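Local atomic coordinates of esterase (Alcaligenes sp., PDB entry 1QLW), a protein that hydrolyses carboxylic esters, as a bacterial esterase of the alpha/beta-hydrolase fold. Residues Asp103-Arg107 against Val173-Leu177; Ile114-Asn118 against Ser128-Asp132. One frame throughout, in Å; residues are numbered along the deposited sequence.

Contact 1: residues Asp103-Arg107 against Val173-Leu177; sequences DQSGR and VPDWL
Gly106 faces Trp176 at 6.2 Å between CA atoms, and Arg107 faces Asp175 at 6.8 Å, in a buried contact between two loops. The first loop follows strand 99-103 of the alpha/beta-hydrolase sheet and folds into a type II beta turn from Gln104 to Arg107; Gly106 takes its third position with a phi of 69°, a value that suits glycine. The second loop runs without regular structure between helices 165-171 and 185-197. Arg107 makes the largest single contribution. Its CG leaves anti to the backbone N (chi1 -165°); the bend at chi2 lays Arg107 CD 3.7 Å from Val173 CG2, and the further bend at chi3 turns the guanidinium to Asp175. There Arg107 NH2 forms a salt bridge of 2.9 Å to Asp175 OD1, while OD2 lies over one face of the group, offset toward the rim; the two planes stand 47° apart. Beyond the two loops, NH1 donates to the carbonyls of Gly70 and Leu73, and NH2 to Gln207 OE1. A leucine here would probably leave the buried Asp175 carboxylate without its countercharge and those carbonyls without their donor. One water ties the loops together, accepting from Trp176 N and from Arg107 NE, whose bond lies in the guanidinium plane, and can donate to Gly106 O. Asp175 OD1 also closes an Asx turn, met nearly along its C-O axis by Leu177 N at 2.9 Å.

Contact 2: residues Ile114-Asn118 against Ser128-Asp132; sequences ISAIN and SSLPD
Ile117 sends CG1 anti to its carbonyl carbon (chi1 -61°), which brings that branch against the ring of Pro131, and Leu130 turns CG the same way relative to its own backbone (chi1 -73°), which, with chi2 near 167°, carries CD2 to the helix. The Ile117 chain and the proline ring meet at about a right angle: CG1 lies 3.8 Å from Pro131 CD, and CD1 sits near Pro131 CG at 4.2 Å. Leu130 CD2 rests 3.8 Å from Ile117 CA, against the helix backbone rather than the end of the isoleucine. One residue earlier on the helix, Ala116 CB fills the edge of the contact, 3.9 Å from Ser129 O. Across these two segments the grip is entirely van der Waals. Val120, about a turn further along the helix, also touches Leu130. The second subunit packs here as well, its Leu133 on Ile117, its Val120 on Leu130, and its Lys121 NZ donating to Leu130 O. The arrangement is that of a short helix, 115-121 with Ile114 at its N-cap, whose chain doubles back and lays an extended Leu-Pro pair across the first turn, here at the dimer interface of an alpha/beta hydrolase.

In the fold
Trp176 joins the two contacts: its CH2 packs 3.9 Å from Ile117 CD1, and its CZ3 lies 4.2 Å from Pro131 CG. Their centres are about 15 Å apart, contact 1 being about 11 Å and contact 2 about 26 Å from the chain centre. Contact 1 thus lies deeper, beside His69, Gly70 and the Cys71-Cys72 disulfide after strand 65-68 and Gln207 after strand 200-205, the regions that in alpha/beta hydrolases usually supply the oxyanion hole and the nucleophile elbow. Both contacts meet the second subunit: its Arg109 forms a salt bridge with Asp103, and its Pro174 packs on Ile114, so that contact 1 of one chain meets contact 2 of the other.

Contact 1: residues Asp103-Arg107 against Val173-Leu177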
ATOM      1  N   ASP A 103       4.184   5.016   2.660  1.00 10.72           N
ATOM      2  CA  ASP A 103       4.801   4.534   1.428  1.00 10.59           C
ATOM      3  C   ASP A 103       5.496   5.756   0.809  1.00 10.24           C
ATOM      4  O   ASP A 103       4.878   6.806   0.653  1.00 11.08           O
ATOM      5  CB  ASP A 103       3.832   3.937   0.414  1.00 10.91           C
ATOM      6  CG  ASP A 103       3.332   2.555   0.811  1.00 10.71           C
ATOM      7  OD1 ASP A 103       3.965   1.910   1.690  1.00 12.25           O
ATOM      8  OD2 ASP A 103       2.361   2.069   0.179  1.00 12.00           O
ATOM      9  N   GLN A 104       6.783   5.592   0.491  1.00 10.91           N
ATOM     10  CA  GLN A 104       7.517   6.684  -0.129  1.00 11.00           C
ATOM     11  C   GLN A 104       6.797   7.208  -1.365  1.00 10.71           C
ATOM     12  O   GLN A 104       6.093   6.460  -2.051  1.00 11.21           O
ATOM     13  CB  GLN A 104       8.888   6.229  -0.610  1.00 11.00           C
ATOM     14  CG  GLN A 104       9.970   6.093   0.444  1.00 11.19           C
ATOM     15  CD  GLN A 104      11.323   5.839  -0.181  1.00 10.57           C
ATOM     16  OE1 GLN A 104      11.667   6.472  -1.196  1.00 11.62           O
ATOM     17  NE2 GLN A 104      12.097   4.927   0.374  1.00 11.24           N
ATOM     18  N   SER A 105       7.032   8.474  -1.673  1.00 11.81           N
ATOM     19  CA  SER A 105       6.587   8.999  -2.962  1.00 11.79           C
ATOM     20  C   SER A 105       7.033   8.038  -4.062  1.00 12.19           C
ATOM     21  O   SER A 105       8.165   7.545  -4.063  1.00 12.86           O
ATOM     22  CB  SER A 105       7.220  10.365  -3.177  1.00 13.59           C
ATOM     23  OG  SER A 105       6.789  11.306  -2.218  1.00 14.37           O
ATOM     24  N   GLY A 106       6.135   7.760  -5.000  1.00 11.83           N
ATOM     25  CA  GLY A 106       6.450   6.906  -6.123  1.00 12.55           C
ATOM     26  C   GLY A 106       6.653   5.444  -5.784  1.00 11.30           C
ATOM     27  O   GLY A 106       7.318   4.749  -6.555  1.00 12.59           O
ATOM     28  N   ARG A 107       6.087   4.982  -4.685  1.00 11.31           N
ATOM     29  CA  ARG A 107       6.205   3.601  -4.244  1.00 11.09           C
ATOM     30  C   ARG A 107       4.863   3.178  -3.640  1.00 10.37           C
ATOM     31  O   ARG A 107       4.192   3.968  -3.000  1.00 11.18           O
ATOM     32  CB  ARG A 107       7.309   3.441  -3.183  1.00 11.06           C
ATOM     33  CG  ARG A 107       7.766   2.025  -2.910  1.00 11.79           C
ATOM     34  CD  ARG A 107       8.797   1.478  -3.887  1.00 11.96           C
ATOM     35  NE  ARG A 107       9.966   2.351  -3.978  1.00 11.34           N
ATOM     36  CZ  ARG A 107      10.899   2.471  -3.037  1.00 10.51           C
ATOM     37  NH1 ARG A 107      10.881   1.648  -1.997  1.00 11.27           N
ATOM     38  NH2 ARG A 107      11.803   3.426  -3.143  1.00 12.18           N
ATOM     39  N   VAL A 173       9.236  -4.958  -4.322  1.00 11.14           N
ATOM     40  CA  VAL A 173       8.590  -4.272  -5.439  1.00 11.09           C
ATOM     41  C   VAL A 173       9.602  -3.481  -6.243  1.00 11.05           C
ATOM     42  O   VAL A 173      10.662  -3.096  -5.727  1.00 11.70           O
ATOM     43  CB  VAL A 173       7.487  -3.312  -4.920  1.00 11.38           C
ATOM     44  CG1 VAL A 173       6.392  -4.034  -4.141  1.00 12.18           C
ATOM     45  CG2 VAL A 173       8.060  -2.190  -4.063  1.00 12.01           C
ATOM     46  N   PRO A 174       9.267  -3.128  -7.486  1.00 11.59           N
ATOM     47  CA  PRO A 174      10.106  -2.211  -8.256  1.00 11.64           C
ATOM     48  C   PRO A 174      10.235  -0.856  -7.592  1.00 11.01           C
ATOM     49  O   PRO A 174       9.329  -0.366  -6.920  1.00 11.79           O
ATOM     50  CB  PRO A 174       9.384  -2.101  -9.599  1.00 13.30           C
ATOM     51  CG  PRO A 174       8.650  -3.388  -9.713  1.00 13.86           C
ATOM     52  CD  PRO A 174       8.171  -3.699  -8.312  1.00 12.04           C
ATOM     53  N   ASP A 175      11.367  -0.235  -7.867  1.00 11.37           N
ATOM     54  CA  ASP A 175      11.771   1.015  -7.238  1.00 11.64           C
ATOM     55  C   ASP A 175      11.969   2.087  -8.290  1.00 11.37           C
ATOM     56  O   ASP A 175      12.728   1.892  -9.242  1.00 12.81           O
ATOM     57  CB  ASP A 175      13.039   0.749  -6.430  1.00 12.49           C
ATOM     58  CG  ASP A 175      13.325   1.807  -5.410  1.00 12.42           C
ATOM     59  OD1 ASP A 175      13.113   2.992  -5.718  1.00 13.04           O
ATOM     60  OD2 ASP A 175      13.781   1.437  -4.299  1.00 13.15           O
ATOM     61  N   TRP A 176      11.262   3.212  -8.118  1.00 12.02           N
ATOM     62  CA  TRP A 176      11.303   4.342  -9.025  1.00 12.40           C
ATOM     63  C   TRP A 176      12.214   5.451  -8.519  1.00 12.90           C
ATOM     64  O   TRP A 176      12.199   6.547  -9.136  1.00 15.58           O
ATOM     65  CB  TRP A 176       9.871   4.856  -9.206  1.00 13.68           C
ATOM     66  CG  TRP A 176       8.986   3.957 -10.007  1.00 14.28           C
ATOM     67  CD1 TRP A 176       8.652   2.655  -9.779  1.00 16.35           C
ATOM     68  CD2 TRP A 176       8.274   4.338 -11.192  1.00 14.38           C
ATOM     69  NE1 TRP A 176       7.821   2.190 -10.765  1.00 17.21           N
ATOM     70  CE2 TRP A 176       7.586   3.204 -11.649  1.00 16.34           C
ATOM     71  CE3 TRP A 176       8.187   5.531 -11.922  1.00 15.85           C
ATOM     72  CZ2 TRP A 176       6.771   3.241 -12.793  1.00 18.24           C
ATOM     73  CZ3 TRP A 176       7.391   5.566 -13.065  1.00 17.32           C
ATOM     74  CH2 TRP A 176       6.723   4.426 -13.465  1.00 17.57           C
ATOM     75  N   LEU A 177      13.071   5.224  -7.546  1.00 13.13           N
ATOM     76  CA  LEU A 177      13.924   6.268  -6.992  1.00 13.79           C
ATOM     77  C   LEU A 177      14.665   7.059  -8.063  1.00 14.04           C
ATOM     78  O   LEU A 177      14.740   8.300  -8.026  1.00 15.91           O
ATOM     79  CB  LEU A 177      14.987   5.630  -6.065  1.00 14.02           C
ATOM     80  CG  LEU A 177      15.814   6.636  -5.273  1.00 14.75           C
ATOM     81  CD1 LEU A 177      15.098   7.083  -4.026  1.00 17.02           C
ATOM     82  CD2 LEU A 177      17.193   6.075  -4.944  1.00 17.45           C
TER
HETATM   83  O   HOH W   1      10.030   4.597  -5.740  1.00 13.95           O

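Contact 2: residues Ile114-Asn118 against Ser128-Asp132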
ATOM      1  N   ILE A 114       2.958   7.667 -15.137  1.00 13.27           N
ATOM      2  CA  ILE A 114       3.262   6.732 -16.209  1.00 13.76           C
ATOM      3  C   ILE A 114       3.300   7.385 -17.579  1.00 13.13           C
ATOM      4  O   ILE A 114       3.481   6.718 -18.602  1.00 14.35           O
ATOM      5  CB  ILE A 114       2.316   5.518 -16.187  1.00 14.34           C
ATOM      6  CG1 ILE A 114       0.833   5.864 -16.164  1.00 15.13           C
ATOM      7  CG2 ILE A 114       2.694   4.635 -14.979  1.00 15.81           C
ATOM      8  CD1 ILE A 114       0.310   6.607 -17.378  1.00 16.89           C
ATOM      9  N   SER A 115       3.235   8.708 -17.631  1.00 13.22           N
ATOM     10  CA  SER A 115       3.140   9.428 -18.900  1.00 14.00           C
ATOM     11  C   SER A 115       4.301   9.112 -19.832  1.00 13.53           C
ATOM     12  O   SER A 115       4.058   9.000 -21.042  1.00 13.73           O
ATOM     13  CB  SER A 115       3.101  10.937 -18.681  1.00 15.96           C
ATOM     14  OG  SER A 115       1.933  11.315 -18.000  1.00 16.81           O
ATOM     15  N   ALA A 116       5.530   9.041 -19.314  1.00 13.35           N
ATOM     16  CA  ALA A 116       6.656   8.823 -20.209  1.00 14.12           C
ATOM     17  C   ALA A 116       6.636   7.441 -20.828  1.00 13.93           C
ATOM     18  O   ALA A 116       7.085   7.251 -21.961  1.00 16.53           O
ATOM     19  CB  ALA A 116       7.971   9.096 -19.492  1.00 15.30           C
ATOM     20  N   ILE A 117       6.154   6.441 -20.073  1.00 13.37           N
ATOM     21  CA  ILE A 117       6.063   5.097 -20.633  1.00 13.59           C
ATOM     22  C   ILE A 117       5.077   5.104 -21.797  1.00 13.09           C
ATOM     23  O   ILE A 117       5.397   4.616 -22.886  1.00 14.05           O
ATOM     24  CB  ILE A 117       5.672   4.079 -19.544  1.00 14.00           C
ATOM     25  CG1 ILE A 117       6.734   4.042 -18.448  1.00 15.05           C
ATOM     26  CG2 ILE A 117       5.499   2.704 -20.172  1.00 16.43           C
ATOM     27  CD1 ILE A 117       6.259   3.409 -17.165  1.00 15.15           C
ATOM     28  N   ASN A 118       3.903   5.706 -21.578  1.00 13.75           N
ATOM     29  CA  ASN A 118       2.920   5.743 -22.660  1.00 14.05           C
ATOM     30  C   ASN A 118       3.421   6.567 -23.840  1.00 13.76           C
ATOM     31  O   ASN A 118       3.112   6.229 -24.984  1.00 14.60           O
ATOM     32  CB  ASN A 118       1.594   6.297 -22.142  1.00 15.02           C
ATOM     33  CG  ASN A 118       0.755   5.280 -21.384  1.00 16.12           C
ATOM     34  OD1 ASN A 118      -0.329   5.657 -20.883  1.00 16.81           O
ATOM     35  ND2 ASN A 118       1.188   4.055 -21.321  1.00 17.81           N
ATOM     36  N   SER A 128      15.045   6.029 -24.749  1.00 14.64           N
ATOM     37  CA  SER A 128      15.951   6.602 -23.769  1.00 15.45           C
ATOM     38  C   SER A 128      15.246   7.489 -22.755  1.00 14.54           C
ATOM     39  O   SER A 128      15.797   7.774 -21.699  1.00 16.70           O
ATOM     40  CB  SER A 128      17.085   7.353 -24.472  1.00 15.81           C
ATOM     41  OG  SER A 128      16.564   8.259 -25.429  1.00 16.75           O
ATOM     42  N   SER A 129      14.025   7.935 -23.065  1.00 14.99           N
ATOM     43  CA  SER A 129      13.278   8.762 -22.135  1.00 15.49           C
ATOM     44  C   SER A 129      12.427   7.954 -21.164  1.00 14.97           C
ATOM     45  O   SER A 129      11.721   8.526 -20.331  1.00 16.88           O
ATOM     46  CB  SER A 129      12.398   9.768 -22.870  1.00 18.58           C
ATOM     47  OG  SER A 129      11.354   9.114 -23.513  1.00 21.14           O
ATOM     48  N   LEU A 130      12.463   6.624 -21.246  1.00 13.74           N
ATOM     49  CA  LEU A 130      11.744   5.822 -20.248  1.00 13.42           C
ATOM     50  C   LEU A 130      12.334   6.088 -18.877  1.00 14.56           C
ATOM     51  O   LEU A 130      13.536   6.352 -18.729  1.00 15.84           O
ATOM     52  CB  LEU A 130      11.881   4.346 -20.592  1.00 13.67           C
ATOM     53  CG  LEU A 130      11.061   3.910 -21.809  1.00 13.41           C
ATOM     54  CD1 LEU A 130      11.491   2.534 -22.283  1.00 14.61           C
ATOM     55  CD2 LEU A 130       9.569   3.945 -21.529  1.00 14.23           C
ATOM     56  N   PRO A 131      11.535   5.980 -17.822  1.00 15.13           N
ATOM     57  CA  PRO A 131      12.056   6.194 -16.477  1.00 15.55           C
ATOM     58  C   PRO A 131      13.130   5.202 -16.100  1.00 14.84           C
ATOM     59  O   PRO A 131      13.122   4.065 -16.553  1.00 16.03           O
ATOM     60  CB  PRO A 131      10.842   6.041 -15.580  1.00 16.81           C
ATOM     61  CG  PRO A 131       9.921   5.199 -16.373  1.00 18.01           C
ATOM     62  CD  PRO A 131      10.097   5.598 -17.832  1.00 16.23           C
ATOM     63  N   ASP A 132      14.028   5.622 -15.219  1.00 16.42           N
ATOM     64  CA  ASP A 132      15.043   4.776 -14.623  1.00 16.40           C
ATOM     65  C   ASP A 132      14.397   3.968 -13.497  1.00 14.89           C
ATOM     66  O   ASP A 132      14.047   4.521 -12.450  1.00 17.94           O
ATOM     67  CB  ASP A 132      16.154   5.668 -14.068  1.00 20.66           C
ATOM     68  CG  ASP A 132      17.241   4.866 -13.397  1.00 24.61           C
ATOM     69  OD1 ASP A 132      17.464   3.703 -13.760  1.00 27.08           O
ATOM     70  OD2 ASP A 132      17.899   5.461 -12.516  1.00 29.21           O
TER